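Local atomic coordinates of transcriptional regulator (Vibrio virus VP882, PDB entry 7DWM), a protein that binds 3,5-dimethylpyrazin-2-ol in a PAS-type domain and probably regulates transcription by binding DNA through a LuxR-type helix-turn-helix region. Residues E46-M50 with D62-T67; A69-F74 with T231-M235; D26-D32 with A118-G124; K87-D92 with F103-T108. Residue numbers count along the deposited sequence, not the author numbering.

Overall arrangement
Along the chain the segments run 26-32, 46-50, 62-67, 69-74, 87-92, 103-108, 118-124 and 231-235. Contacts 1 and 4 are nested within the loop closed by contact 3, while contacts 2 and 3 cross. Contacts 3 and 4 pair strands of one antiparallel sheet; their centres are about 10 Å apart. Strands 99-110 and 119-126 are neighbours there. Contact 2 brings in strand 233-236, which joins the sheet beside strand 88-96, and sets helix 71-80 against it. Contact 1 closes the loop ahead of that helix, about 13 Å from contact 2 between centres. All four supply residues to the 3,5-dimethylpyrazin-2-ol pocket, contact 2 through Phe74, which the C-terminal strand packs against.

Contact 1 (E46-M50 with D62-T67); sequences ELVGM and DMDCET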
loop_
_atom_site.group_PDB
_atom_site.type_symbol
_atom_site.label_atom_id
_atom_site.label_comp_id
_atom_site.label_asym_id
_atom_site.label_seq_id
_atom_site.Cartn_x
_atom_site.Cartn_y
_atom_site.Cartn_z
ATOM N N GLU A 46 16.278 -3.629 16.882
ATOM C CA GLU A 46 15.782 -4.900 17.386
ATOM C C GLU A 46 15.337 -5.848 16.285
ATOM O O GLU A 46 15.279 -7.062 16.519
ATOM C CB GLU A 46 14.621 -4.660 18.353
ATOM C CG GLU A 46 14.297 -5.850 19.231
ATOM C CD GLU A 46 13.961 -5.446 20.647
ATOM O OE1 GLU A 46 14.082 -4.244 20.970
ATOM O OE2 GLU A 46 13.574 -6.332 21.435
ATOM N N LEU A 47 15.044 -5.340 15.089
ATOM C CA LEU A 47 14.699 -6.236 13.989
ATOM C C LEU A 47 15.951 -6.905 13.434
ATOM O O LEU A 47 15.920 -8.076 13.039
ATOM C CB LEU A 47 13.955 -5.465 12.903
ATOM C CG LEU A 47 13.562 -6.258 11.660
ATOM C CD1 LEU A 47 12.284 -7.017 11.950
ATOM C CD2 LEU A 47 13.385 -5.354 10.447
ATOM N N VAL A 48 17.063 -6.175 13.408
ATOM C CA VAL A 48 18.380 -6.776 13.268
ATOM C C VAL A 48 18.734 -7.247 14.676
ATOM O O VAL A 48 18.054 -6.880 15.641
ATOM C CB VAL A 48 19.383 -5.760 12.684
ATOM C CG1 VAL A 48 20.804 -6.319 12.605
ATOM C CG2 VAL A 48 18.922 -5.302 11.304
ATOM N N GLY A 49 19.774 -8.065 14.815
ATOM C CA GLY A 49 20.155 -8.641 16.096
ATOM C C GLY A 49 20.586 -7.650 17.163
ATOM O O GLY A 49 20.972 -8.049 18.267
ATOM N N MET A 50 20.518 -6.352 16.852
ATOM C CA MET A 50 21.054 -5.292 17.714
ATOM C C MET A 50 20.057 -4.918 18.812
ATOM O O MET A 50 19.650 -3.768 18.985
ATOM C CB MET A 50 21.430 -4.090 16.857
ATOM C CG MET A 50 22.193 -4.438 15.575
ATOM S SD MET A 50 23.877 -5.091 15.798
ATOM C CE MET A 50 23.561 -6.767 16.325
ATOM N N ASP A 62 25.485 -5.463 9.124
ATOM C CA ASP A 62 25.422 -5.258 10.562
ATOM C C ASP A 62 25.853 -6.528 11.283
ATOM O O ASP A 62 26.379 -7.468 10.679
ATOM C CB ASP A 62 24.011 -4.849 10.973
ATOM C CG ASP A 62 23.749 -3.361 10.796
ATOM O OD1 ASP A 62 23.814 -2.644 11.813
ATOM O OD2 ASP A 62 23.479 -2.912 9.658
ATOM N N MET A 63 25.624 -6.541 12.596
ATOM C CA MET A 63 25.921 -7.663 13.472
ATOM C C MET A 63 24.645 -8.503 13.577
ATOM O O MET A 63 23.537 -7.960 13.507
ATOM C CB MET A 63 26.327 -7.180 14.871
ATOM C CG MET A 63 27.381 -6.080 15.019
ATOM S SD MET A 63 29.036 -6.537 15.549
ATOM C CE MET A 63 28.850 -5.997 17.254
ATOM N N ASP A 64 24.805 -9.822 13.659
ATOM C CA ASP A 64 23.773 -10.708 14.214
ATOM C C ASP A 64 22.449 -10.746 13.427
ATOM O O ASP A 64 21.372 -10.915 14.014
ATOM C CB ASP A 64 23.494 -10.292 15.661
ATOM C CG ASP A 64 24.625 -10.686 16.626
ATOM O OD1 ASP A 64 25.793 -10.665 16.216
ATOM O OD2 ASP A 64 24.341 -10.999 17.804
ATOM N N CYS A 65 22.530 -10.720 12.091
ATOM C CA CYS A 65 21.298 -10.973 11.343
ATOM C C CYS A 65 21.605 -11.159 9.873
ATOM O O CYS A 65 22.571 -10.600 9.351
ATOM C CB CYS A 65 20.258 -9.852 11.512
ATOM S SG CYS A 65 18.675 -10.293 10.769
ATOM N N GLU A 66 20.754 -11.944 9.218
ATOM C CA GLU A 66 20.992 -12.376 7.847
ATOM C C GLU A 66 20.824 -11.237 6.855
ATOM O O GLU A 66 21.302 -11.347 5.718
ATOM C CB GLU A 66 20.042 -13.523 7.485
ATOM C CG GLU A 66 20.083 -14.695 8.451
ATOM C CD GLU A 66 20.808 -15.901 7.888
ATOM O OE1 GLU A 66 20.739 -16.975 8.523
ATOM O OE2 GLU A 66 21.444 -15.776 6.818
ATOM N N THR A 67 20.134 -10.162 7.266
ATOM C CA THR A 67 20.024 -8.961 6.451
ATOM C C THR A 67 21.348 -8.581 5.816
ATOM O O THR A 67 21.373 -8.126 4.668
ATOM C CB THR A 67 19.506 -7.804 7.306
ATOM O OG1 THR A 67 20.069 -7.875 8.617
ATOM C CG2 THR A 67 17.989 -7.869 7.419
#
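Val48 overlaps the loop 62-67 with both methyls. Its CG1 sits 3.7 Å from Cys65 CB, 3.9 Å from Asp62 CB and 3.3 Å from Met63 O, while its CG2 lies 3.9 Å from Thr67 OG1. Val48 is the first residue to leave helical geometry after helix 42-47, and the chain turns there toward the loop. Gly49 follows and is pressed against Asp64: Gly49 CA makes a CA-H...O contact of 3.3 Å to Asp64 O. A side chain on Gly49 would run into that oxygen. Met50 folds back with an m, m, p side chain, and its CE rests 3.6 Å from Asp64 CB. Asp64 has left-handed backbone angles, and its carboxylate forms a salt bridge with Arg53. Leu47 packs on Phe103 and Phe105 of the sheet, and Thr67 touches the bound 3,5-dimethylpyrazin-2-ol. The contact thus rests mainly on close fit between methyl groups and backbone, with the charge of Asp64 paired with Arg53 outside it and one loop residue placed at the ligand.

Contact 2 (A69-F74 with T231-M235); sequences AFADSF and TQVSM. With A1U (3,5-dimethylpyrazin-2-ol), chain C.
Two segments 157 residues apart meet here: the strand near the C-terminus comes back, after helices 163-172 to 208-217, to pack on the first turn of helix 71-80. Phe70 takes the N-cap position, and residues 71-74 are helical. Phe74 N donates to Phe70 O at 2.9 Å; Ser73 OG makes a weak 3.5 Å bond to the same oxygen. Residues 231-235 are extended, with strand geometry from Val233. The closest CA pair is Phe70 and Ser234, 7.6 Å apart. Gln232 and Ser234 point toward the helix, while Val233 and Met235 point away and pack on Leu141 of the second subunit.

Phe70 (m, chi2 -95°) presents its ring edge to the end of Gln232, whose chi1 and chi2 are both t. Ser73 (chi1 99°) places OG 3.2 Å from Ser234 OG; Ser234 is p, and its OG makes a weak hydrogen bond to Gln77. Phe74 (m, chi2 -6°) swings its ring so that CE1 lies 3.8 Å from Ser234 CB, at the ring edge. One face of the same ring lies against the ligand, with Phe74 CZ 3.3 Å from A1U CAB. Backbone bonds of Val233 with Val93 and of Met235 with Leu91 fix the strand beside strand 88-96. The arrangement is a C-terminal strand added to the edge of a PAS sheet, next to the ligand pocket.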
loop_
_atom_site.group_PDB
_atom_site.type_symbol
_atom_site.label_atom_id
_atom_site.label_comp_id
_atom_site.label_asym_id
_atom_site.label_seq_id
_atom_site.Cartn_x
_atom_site.Cartn_y
_atom_site.Cartn_z
ATOM N N ALA A 69 23.607 -10.101 4.354
ATOM C CA ALA A 69 23.935 -10.687 3.059
ATOM C C ALA A 69 23.432 -9.840 1.898
ATOM O O ALA A 69 24.005 -9.905 0.804
ATOM C CB ALA A 69 23.362 -12.102 2.957
ATOM N N PHE A 70 22.392 -9.038 2.116
ATOM C CA PHE A 70 21.887 -8.118 1.107
ATOM C C PHE A 70 22.274 -6.677 1.395
ATOM O O PHE A 70 21.757 -5.763 0.741
ATOM C CB PHE A 70 20.367 -8.243 0.994
ATOM C CG PHE A 70 19.919 -9.478 0.280
ATOM C CD1 PHE A 70 19.631 -9.441 -1.073
ATOM C CD2 PHE A 70 19.799 -10.679 0.956
ATOM C CE1 PHE A 70 19.223 -10.579 -1.737
ATOM C CE2 PHE A 70 19.392 -11.820 0.296
ATOM C CZ PHE A 70 19.105 -11.770 -1.051
ATOM N N ALA A 71 23.191 -6.462 2.345
ATOM C CA ALA A 71 23.650 -5.115 2.658
ATOM C C ALA A 71 24.058 -4.386 1.390
ATOM O O ALA A 71 23.581 -3.279 1.111
ATOM C CB ALA A 71 24.817 -5.183 3.643
ATOM N N ASP A 72 24.902 -5.035 0.583
ATOM C CA ASP A 72 25.289 -4.531 -0.725
ATOM C C ASP A 72 24.094 -3.937 -1.463
ATOM O O ASP A 72 24.052 -2.732 -1.743
ATOM C CB ASP A 72 25.935 -5.678 -1.517
ATOM C CG ASP A 72 26.087 -5.374 -2.993
ATOM O OD1 ASP A 72 27.238 -5.191 -3.439
ATOM O OD2 ASP A 72 25.069 -5.360 -3.717
ATOM N N SER A 73 23.051 -4.735 -1.676
ATOM C CA SER A 73 21.989 -4.255 -2.547
ATOM C C SER A 73 21.152 -3.194 -1.845
ATOM O O SER A 73 20.670 -2.259 -2.502
ATOM C CB SER A 73 21.108 -5.421 -3.000
ATOM O OG SER A 73 19.933 -5.503 -2.219
ATOM N N PHE A 74 21.081 -3.255 -0.508
ATOM C CA PHE A 74 20.502 -2.147 0.244
ATOM C C PHE A 74 21.132 -0.832 -0.185
ATOM O O PHE A 74 20.439 0.086 -0.647
ATOM C CB PHE A 74 20.710 -2.353 1.745
ATOM C CG PHE A 74 19.963 -3.523 2.329
ATOM C CD1 PHE A 74 19.068 -4.263 1.575
ATOM C CD2 PHE A 74 20.149 -3.868 3.659
ATOM C CE1 PHE A 74 18.381 -5.335 2.134
ATOM C CE2 PHE A 74 19.470 -4.934 4.225
ATOM C CZ PHE A 74 18.584 -5.670 3.461
ATOM N N THR A 231 12.236 -17.411 1.061
ATOM C CA THR A 231 13.391 -17.081 0.237
ATOM C C THR A 231 13.658 -15.594 0.382
ATOM O O THR A 231 12.733 -14.779 0.290
ATOM C CB THR A 231 13.200 -17.459 -1.248
ATOM O OG1 THR A 231 12.543 -16.389 -1.943
ATOM C CG2 THR A 231 12.385 -18.747 -1.400
ATOM N N GLN A 232 14.916 -15.243 0.604
ATOM C CA GLN A 232 15.305 -13.908 1.037
ATOM C C GLN A 232 15.313 -12.953 -0.154
ATOM O O GLN A 232 15.988 -13.219 -1.155
ATOM C CB GLN A 232 16.683 -13.978 1.690
ATOM C CG GLN A 232 17.003 -12.901 2.690
ATOM C CD GLN A 232 18.419 -13.044 3.208
ATOM O OE1 GLN A 232 19.022 -12.095 3.710
ATOM N NE2 GLN A 232 18.960 -14.245 3.081
ATOM N N VAL A 233 14.571 -11.842 -0.064
ATOM C CA VAL A 233 14.518 -10.872 -1.156
ATOM C C VAL A 233 14.572 -9.454 -0.603
ATOM O O VAL A 233 14.184 -9.179 0.535
ATOM C CB VAL A 233 13.263 -11.026 -2.064
ATOM C CG1 VAL A 233 13.064 -12.477 -2.515
ATOM C CG2 VAL A 233 12.015 -10.507 -1.375
ATOM N N SER A 234 15.008 -8.539 -1.460
ATOM C CA SER A 234 14.746 -7.114 -1.293
ATOM C C SER A 234 14.625 -6.516 -2.681
ATOM O O SER A 234 15.584 -6.546 -3.454
ATOM C CB SER A 234 15.868 -6.427 -0.521
ATOM O OG SER A 234 16.955 -6.143 -1.373
ATOM N N MET A 235 13.459 -5.970 -2.990
ATOM C CA MET A 235 13.109 -5.550 -4.339
ATOM C C MET A 235 12.457 -4.179 -4.277
ATOM O O MET A 235 11.609 -3.931 -3.414
ATOM C CB MET A 235 12.112 -6.517 -4.991
ATOM C CG MET A 235 12.631 -7.903 -5.318
ATOM S SD MET A 235 11.230 -8.927 -5.817
ATOM C CE MET A 235 10.696 -8.052 -7.284
HETATM C CAB A1U C . 16.446 -3.470 4.684
HETATM C CAC A1U C . 16.662 -3.453 6.084
HETATM C CAE A1U C . 17.601 -1.315 5.887
HETATM C CAF A1U C . 17.349 -1.421 4.503
HETATM C CAG A1U C . 16.249 -4.639 6.913
HETATM C CAH A1U C . 18.234 -0.108 6.510
HETATM N NAA A1U C . 16.793 -2.446 3.859
HETATM N NAD A1U C . 17.241 -2.359 6.658
HETATM O OAI A1U C . 17.742 -0.306 3.737
#

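Contact 3 (D26-D32 with A118-G124); sequences DPWGIKD and AGTIFHG. With A1U (3,5-dimethylpyrazin-2-ol), chain C.
The axes of the short antiparallel strands 28-32 and 119-124 approach to 4.6 Å, with their directions at 162°. Gly29-Phe122 and Lys31-Thr120 are hydrogen-bonded pairs; Trp28-His123 and Ile30-Ile121 are non-hydrogen-bonded. Gly29 N donates to Phe122 O (3.0 Å) and Phe122 N to Gly29 O (2.8 Å). Lys31 N to Thr120 O and Thr120 N to Lys31 O are both 2.9 Å. Gly124 N to Pro27 O (2.8 Å) extends the ladder. Trp28 N bonds Asn41 OD1, and the Ile30 backbone bonds Ile38 and Tyr39.

On one face, His123 (chi1 t) stacks offset on the six-membered ring of Trp28 (chi1 m), centroids 3.9 Å apart, planes at 6°. His123 NE2 donates to Asp26 OD1 (2.4 Å, very short). On the other face, Phe122 (chi1 p) covers Gly29 CA, 3.7 Å from its ring centroid, and turns its opposite face to the ligand. Thr120 OG1 bonds Asp78. Salt bridges to Asp60 and Asp78 neutralise buried Lys31 NZ; A1U OAI adds a weak 3.3 Å hydrogen bond.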
loop_
_atom_site.group_PDB
_atom_site.type_symbol
_atom_site.label_atom_id
_atom_site.label_comp_id
_atom_site.label_asym_id
_atom_site.label_seq_id
_atom_site.Cartn_x
_atom_site.Cartn_y
_atom_site.Cartn_z
ATOM N N ASP A 26 7.420 1.554 14.601
ATOM C CA ASP A 26 8.002 1.116 13.346
ATOM C C ASP A 26 9.524 1.236 13.381
ATOM O O ASP A 26 10.071 2.127 14.035
ATOM C CB ASP A 26 7.471 1.958 12.192
ATOM C CG ASP A 26 6.059 1.594 11.800
ATOM O OD1 ASP A 26 5.525 2.238 10.871
ATOM O OD2 ASP A 26 5.482 0.672 12.415
ATOM N N PRO A 27 10.227 0.341 12.691
ATOM C CA PRO A 27 11.655 0.567 12.436
ATOM C C PRO A 27 11.877 1.820 11.603
ATOM O O PRO A 27 11.468 1.887 10.438
ATOM C CB PRO A 27 12.081 -0.703 11.688
ATOM C CG PRO A 27 11.110 -1.743 12.132
ATOM C CD PRO A 27 9.805 -1.021 12.322
ATOM N N TRP A 28 12.524 2.821 12.195
ATOM C CA TRP A 28 12.776 4.100 11.550
ATOM C C TRP A 28 14.266 4.399 11.614
ATOM O O TRP A 28 14.941 4.033 12.581
ATOM C CB TRP A 28 12.009 5.234 12.246
ATOM C CG TRP A 28 10.620 5.531 11.743
ATOM C CD1 TRP A 28 9.441 5.196 12.347
ATOM C CD2 TRP A 28 10.269 6.269 10.565
ATOM N NE1 TRP A 28 8.380 5.664 11.610
ATOM C CE2 TRP A 28 8.862 6.326 10.511
ATOM C CE3 TRP A 28 11.008 6.874 9.544
ATOM C CZ2 TRP A 28 8.181 6.968 9.479
ATOM C CZ3 TRP A 28 10.330 7.513 8.523
ATOM C CH2 TRP A 28 8.931 7.554 8.496
ATOM N N GLY A 29 14.786 5.073 10.594
ATOM C CA GLY A 29 16.183 5.478 10.674
ATOM C C GLY A 29 16.598 6.301 9.477
ATOM O O GLY A 29 15.827 6.501 8.537
ATOM N N ILE A 30 17.821 6.833 9.557
ATOM C CA ILE A 30 18.432 7.592 8.468
ATOM C C ILE A 30 19.910 7.218 8.371
ATOM O O ILE A 30 20.586 6.984 9.383
ATOM C CB ILE A 30 18.231 9.125 8.621
ATOM C CG1 ILE A 30 19.105 9.752 9.717
ATOM C CG2 ILE A 30 16.777 9.482 8.841
ATOM C CD1 ILE A 30 20.503 10.118 9.263
ATOM N N LYS A 31 20.409 7.142 7.144
ATOM C CA LYS A 31 21.841 6.995 6.921
ATOM C C LYS A 31 22.310 8.039 5.914
ATOM O O LYS A 31 21.512 8.789 5.348
ATOM C CB LYS A 31 22.218 5.577 6.486
ATOM C CG LYS A 31 21.396 5.007 5.381
ATOM C CD LYS A 31 21.065 3.580 5.731
ATOM C CE LYS A 31 20.377 2.899 4.593
ATOM N NZ LYS A 31 20.310 1.436 4.787
ATOM N N ASP A 32 23.618 8.048 5.675
ATOM C CA ASP A 32 24.310 9.108 4.961
ATOM C C ASP A 32 24.480 8.741 3.487
ATOM O O ASP A 32 23.944 7.738 3.005
ATOM C CB ASP A 32 25.655 9.361 5.646
ATOM C CG ASP A 32 26.308 10.655 5.223
ATOM O OD1 ASP A 32 27.449 10.585 4.729
ATOM O OD2 ASP A 32 25.693 11.732 5.389
ATOM N N ALA A 118 21.589 14.825 2.016
ATOM C CA ALA A 118 22.564 14.351 2.999
ATOM C C ALA A 118 22.640 12.838 3.064
ATOM O O ALA A 118 23.692 12.293 3.415
ATOM C CB ALA A 118 22.250 14.899 4.386
ATOM N N GLY A 119 21.555 12.158 2.719
ATOM C CA GLY A 119 21.493 10.714 2.760
ATOM C C GLY A 119 20.085 10.242 2.482
ATOM O O GLY A 119 19.430 10.750 1.569
ATOM N N THR A 120 19.587 9.301 3.277
ATOM C CA THR A 120 18.245 8.770 3.094
ATOM C C THR A 120 17.609 8.491 4.445
ATOM O O THR A 120 18.301 8.250 5.439
ATOM C CB THR A 120 18.236 7.471 2.267
ATOM O OG1 THR A 120 18.897 6.428 2.994
ATOM C CG2 THR A 120 18.929 7.658 0.925
ATOM N N ILE A 121 16.277 8.526 4.462
ATOM C CA ILE A 121 15.462 8.074 5.583
ATOM C C ILE A 121 14.773 6.792 5.144
ATOM O O ILE A 121 14.316 6.687 4.000
ATOM C CB ILE A 121 14.415 9.122 6.021
ATOM C CG1 ILE A 121 15.001 10.536 6.041
ATOM C CG2 ILE A 121 13.774 8.753 7.361
ATOM C CD1 ILE A 121 14.587 11.363 4.855
ATOM N N PHE A 122 14.719 5.810 6.039
ATOM C CA PHE A 122 14.041 4.554 5.770
ATOM C C PHE A 122 13.000 4.304 6.850
ATOM O O PHE A 122 13.249 4.524 8.047
ATOM C CB PHE A 122 15.031 3.370 5.669
ATOM C CG PHE A 122 15.782 3.078 6.940
ATOM C CD1 PHE A 122 17.072 3.547 7.117
ATOM C CD2 PHE A 122 15.214 2.304 7.942
ATOM C CE1 PHE A 122 17.769 3.277 8.279
ATOM C CE2 PHE A 122 15.904 2.037 9.106
ATOM C CZ PHE A 122 17.187 2.518 9.273
ATOM N N HIS A 123 11.821 3.875 6.396
ATOM C CA HIS A 123 10.684 3.521 7.235
ATOM C C HIS A 123 10.306 2.068 6.932
ATOM O O HIS A 123 9.885 1.777 5.792
ATOM C CB HIS A 123 9.507 4.465 7.000
ATOM C CG HIS A 123 8.298 4.152 7.826
ATOM N ND1 HIS A 123 7.024 4.515 7.447
ATOM C CD2 HIS A 123 8.168 3.515 9.015
ATOM C CE1 HIS A 123 6.161 4.114 8.364
ATOM N NE2 HIS A 123 6.830 3.505 9.326
ATOM N N GLY A 124 10.461 1.204 7.888
ATOM C CA GLY A 124 10.112 -0.207 7.750
ATOM C C GLY A 124 8.744 -0.484 8.358
ATOM O O GLY A 124 8.462 -0.067 9.481
HETATM C CAB A1U C . 16.446 -3.470 4.684
HETATM C CAC A1U C . 16.662 -3.453 6.084
HETATM C CAE A1U C . 17.601 -1.315 5.887
HETATM C CAF A1U C . 17.349 -1.421 4.503
HETATM C CAG A1U C . 16.249 -4.639 6.913
HETATM C CAH A1U C . 18.234 -0.108 6.510
HETATM N NAA A1U C . 16.793 -2.446 3.859
HETATM N NAD A1U C . 17.241 -2.359 6.658
HETATM O OAI A1U C . 17.742 -0.306 3.737
#

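Contact 4 (K87-D92 with F103-T108); sequences KKIVLD and FTFTKT. With A1U (3,5-dimethylpyrazin-2-ol), chain C.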
loop_
_atom_site.group_PDB
_atom_site.type_symbol
_atom_site.label_atom_id
_atom_site.label_comp_id
_atom_site.label_asym_id
_atom_site.label_seq_id
_atom_site.Cartn_x
_atom_site.Cartn_y
_atom_site.Cartn_z
ATOM N N LYS A 87 10.198 9.094 -3.501
ATOM C CA LYS A 87 10.504 8.002 -2.549
ATOM C C LYS A 87 10.442 6.664 -3.282
ATOM O O LYS A 87 9.816 6.618 -4.337
ATOM C CB LYS A 87 9.400 7.945 -1.495
ATOM C CG LYS A 87 8.261 6.997 -1.841
ATOM C CD LYS A 87 7.025 7.186 -1.003
ATOM C CE LYS A 87 5.762 6.713 -1.690
ATOM N NZ LYS A 87 5.946 6.596 -3.154
ATOM N N LYS A 88 11.109 5.635 -2.749
ATOM C CA LYS A 88 11.035 4.297 -3.313
ATOM C C LYS A 88 10.787 3.287 -2.206
ATOM O O LYS A 88 11.390 3.352 -1.129
ATOM C CB LYS A 88 12.308 3.912 -4.090
ATOM C CG LYS A 88 12.506 4.637 -5.423
ATOM C CD LYS A 88 13.153 5.993 -5.198
ATOM C CE LYS A 88 12.666 7.041 -6.183
ATOM N NZ LYS A 88 13.590 8.211 -6.197
ATOM N N ILE A 89 9.890 2.351 -2.486
ATOM C CA ILE A 89 9.457 1.339 -1.537
ATOM C C ILE A 89 10.171 0.037 -1.862
ATOM O O ILE A 89 10.226 -0.388 -3.026
ATOM C CB ILE A 89 7.926 1.167 -1.567
ATOM C CG1 ILE A 89 7.237 2.532 -1.491
ATOM C CG2 ILE A 89 7.453 0.309 -0.419
ATOM C CD1 ILE A 89 5.864 2.560 -2.137
ATOM N N VAL A 90 10.730 -0.587 -0.837
ATOM C CA VAL A 90 11.407 -1.867 -0.955
ATOM C C VAL A 90 10.679 -2.932 -0.156
ATOM O O VAL A 90 10.378 -2.755 1.039
ATOM C CB VAL A 90 12.887 -1.745 -0.573
ATOM C CG1 VAL A 90 13.072 -1.893 0.880
ATOM C CG2 VAL A 90 13.681 -2.911 -1.264
ATOM N N LEU A 91 10.316 -4.006 -0.851
ATOM C CA LEU A 91 9.836 -5.241 -0.260
ATOM C C LEU A 91 11.043 -6.021 0.230
ATOM O O LEU A 91 11.852 -6.499 -0.576
ATOM C CB LEU A 91 9.032 -6.050 -1.277
ATOM C CG LEU A 91 8.626 -7.491 -0.908
ATOM C CD1 LEU A 91 7.698 -7.513 0.299
ATOM C CD2 LEU A 91 7.980 -8.190 -2.095
ATOM N N ASP A 92 11.174 -6.141 1.543
ATOM C CA ASP A 92 12.271 -6.848 2.188
ATOM C C ASP A 92 11.687 -8.055 2.907
ATOM O O ASP A 92 11.061 -7.920 3.961
ATOM C CB ASP A 92 12.998 -5.917 3.158
ATOM C CG ASP A 92 14.212 -5.227 2.539
ATOM O OD1 ASP A 92 15.224 -5.885 2.236
ATOM O OD2 ASP A 92 14.191 -4.007 2.365
ATOM N N PHE A 103 8.592 -7.321 5.274
ATOM C CA PHE A 103 8.556 -5.900 5.558
ATOM C C PHE A 103 8.473 -5.098 4.270
ATOM O O PHE A 103 8.886 -5.538 3.194
ATOM C CB PHE A 103 9.793 -5.471 6.351
ATOM C CG PHE A 103 9.565 -5.400 7.828
ATOM C CD1 PHE A 103 9.616 -4.185 8.492
ATOM C CD2 PHE A 103 9.299 -6.546 8.556
ATOM C CE1 PHE A 103 9.405 -4.116 9.857
ATOM C CE2 PHE A 103 9.086 -6.484 9.921
ATOM C CZ PHE A 103 9.141 -5.267 10.571
ATOM N N THR A 104 7.924 -3.902 4.406
ATOM C CA THR A 104 8.077 -2.830 3.439
ATOM C C THR A 104 9.035 -1.809 4.036
ATOM O O THR A 104 8.780 -1.284 5.124
ATOM C CB THR A 104 6.713 -2.211 3.129
ATOM O OG1 THR A 104 5.955 -3.107 2.306
ATOM C CG2 THR A 104 6.841 -0.843 2.478
ATOM N N PHE A 105 10.131 -1.534 3.329
ATOM C CA PHE A 105 11.060 -0.468 3.700
ATOM C C PHE A 105 10.951 0.658 2.680
ATOM O O PHE A 105 11.360 0.502 1.525
ATOM C CB PHE A 105 12.490 -0.991 3.814
ATOM C CG PHE A 105 12.789 -1.630 5.138
ATOM C CD1 PHE A 105 13.241 -0.868 6.205
ATOM C CD2 PHE A 105 12.600 -2.989 5.323
ATOM C CE1 PHE A 105 13.507 -1.454 7.430
ATOM C CE2 PHE A 105 12.862 -3.580 6.545
ATOM C CZ PHE A 105 13.316 -2.810 7.601
ATOM N N THR A 106 10.386 1.784 3.117
ATOM C CA THR A 106 10.228 2.976 2.292
ATOM C C THR A 106 11.430 3.898 2.478
ATOM O O THR A 106 11.686 4.375 3.590
ATOM C CB THR A 106 8.932 3.706 2.649
ATOM O OG1 THR A 106 9.127 4.503 3.822
ATOM C CG2 THR A 106 7.825 2.707 2.900
ATOM N N LYS A 107 12.163 4.142 1.391
ATOM C CA LYS A 107 13.371 4.956 1.444
ATOM C C LYS A 107 13.171 6.243 0.656
ATOM O O LYS A 107 12.798 6.208 -0.522
ATOM C CB LYS A 107 14.568 4.163 0.924
ATOM C CG LYS A 107 14.639 2.785 1.565
ATOM C CD LYS A 107 15.569 1.814 0.854
ATOM C CE LYS A 107 17.026 2.151 1.109
ATOM N NZ LYS A 107 17.935 1.078 0.622
ATOM N N THR A 108 13.406 7.366 1.334
ATOM C CA THR A 108 13.176 8.727 0.880
ATOM C C THR A 108 14.461 9.546 0.968
ATOM O O THR A 108 15.291 9.304 1.843
ATOM C CB THR A 108 12.080 9.404 1.714
ATOM O OG1 THR A 108 11.862 10.730 1.218
ATOM C CG2 THR A 108 12.475 9.440 3.190
HETATM C CAB A1U C . 16.446 -3.470 4.684
HETATM C CAC A1U C . 16.662 -3.453 6.084
HETATM C CAE A1U C . 17.601 -1.315 5.887
HETATM C CAF A1U C . 17.349 -1.421 4.503
HETATM C CAG A1U C . 16.249 -4.639 6.913
HETATM C CAH A1U C . 18.234 -0.108 6.510
HETATM N NAA A1U C . 16.793 -2.446 3.859
HETATM N NAD A1U C . 17.241 -2.359 6.658
HETATM O OAI A1U C . 17.742 -0.306 3.737
#
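Strands 88-92 and 103-108 run antiparallel, with axes 4.5 Å apart at 153°. Three hydrogen-bonded pairs carry the ladder. Lys88 N bonds Lys107 O at 2.9 Å, and Lys107 N bonds Lys88 O at 2.8 Å. Val90 N to Phe105 O is 2.7 Å and Phe105 N to Val90 O is 2.6 Å. Asp92 N to Phe103 O and Phe103 N to Asp92 O are both 2.9 Å. Ile89-Thr106 and Leu91-Thr104 are the non-hydrogen-bonded pairs between them.

Ile89, Leu91, Thr104 and Thr106 share one face, where Ile89 and Leu91 pack on Arg133 and Ala137 of the second subunit. The other face holds Lys88, Val90, Asp92, Phe103, Phe105 and Lys107. Phe105 lays a ring face on the ligand, its CZ 3.5 Å from A1U CAG. Asp92 OD2 reaches 3.3 Å from A1U CAB, while Asp92 OD1 bonds His94. Lys107 NZ makes a weak 3.4 Å hydrogen bond to A1U OAI; its stronger partners are Gln77 and Asp78. Phe103 meets Tyr96 edge-to-face. This is a beta hairpin of the antiparallel PAS sheet, with one face lining the ligand pocket.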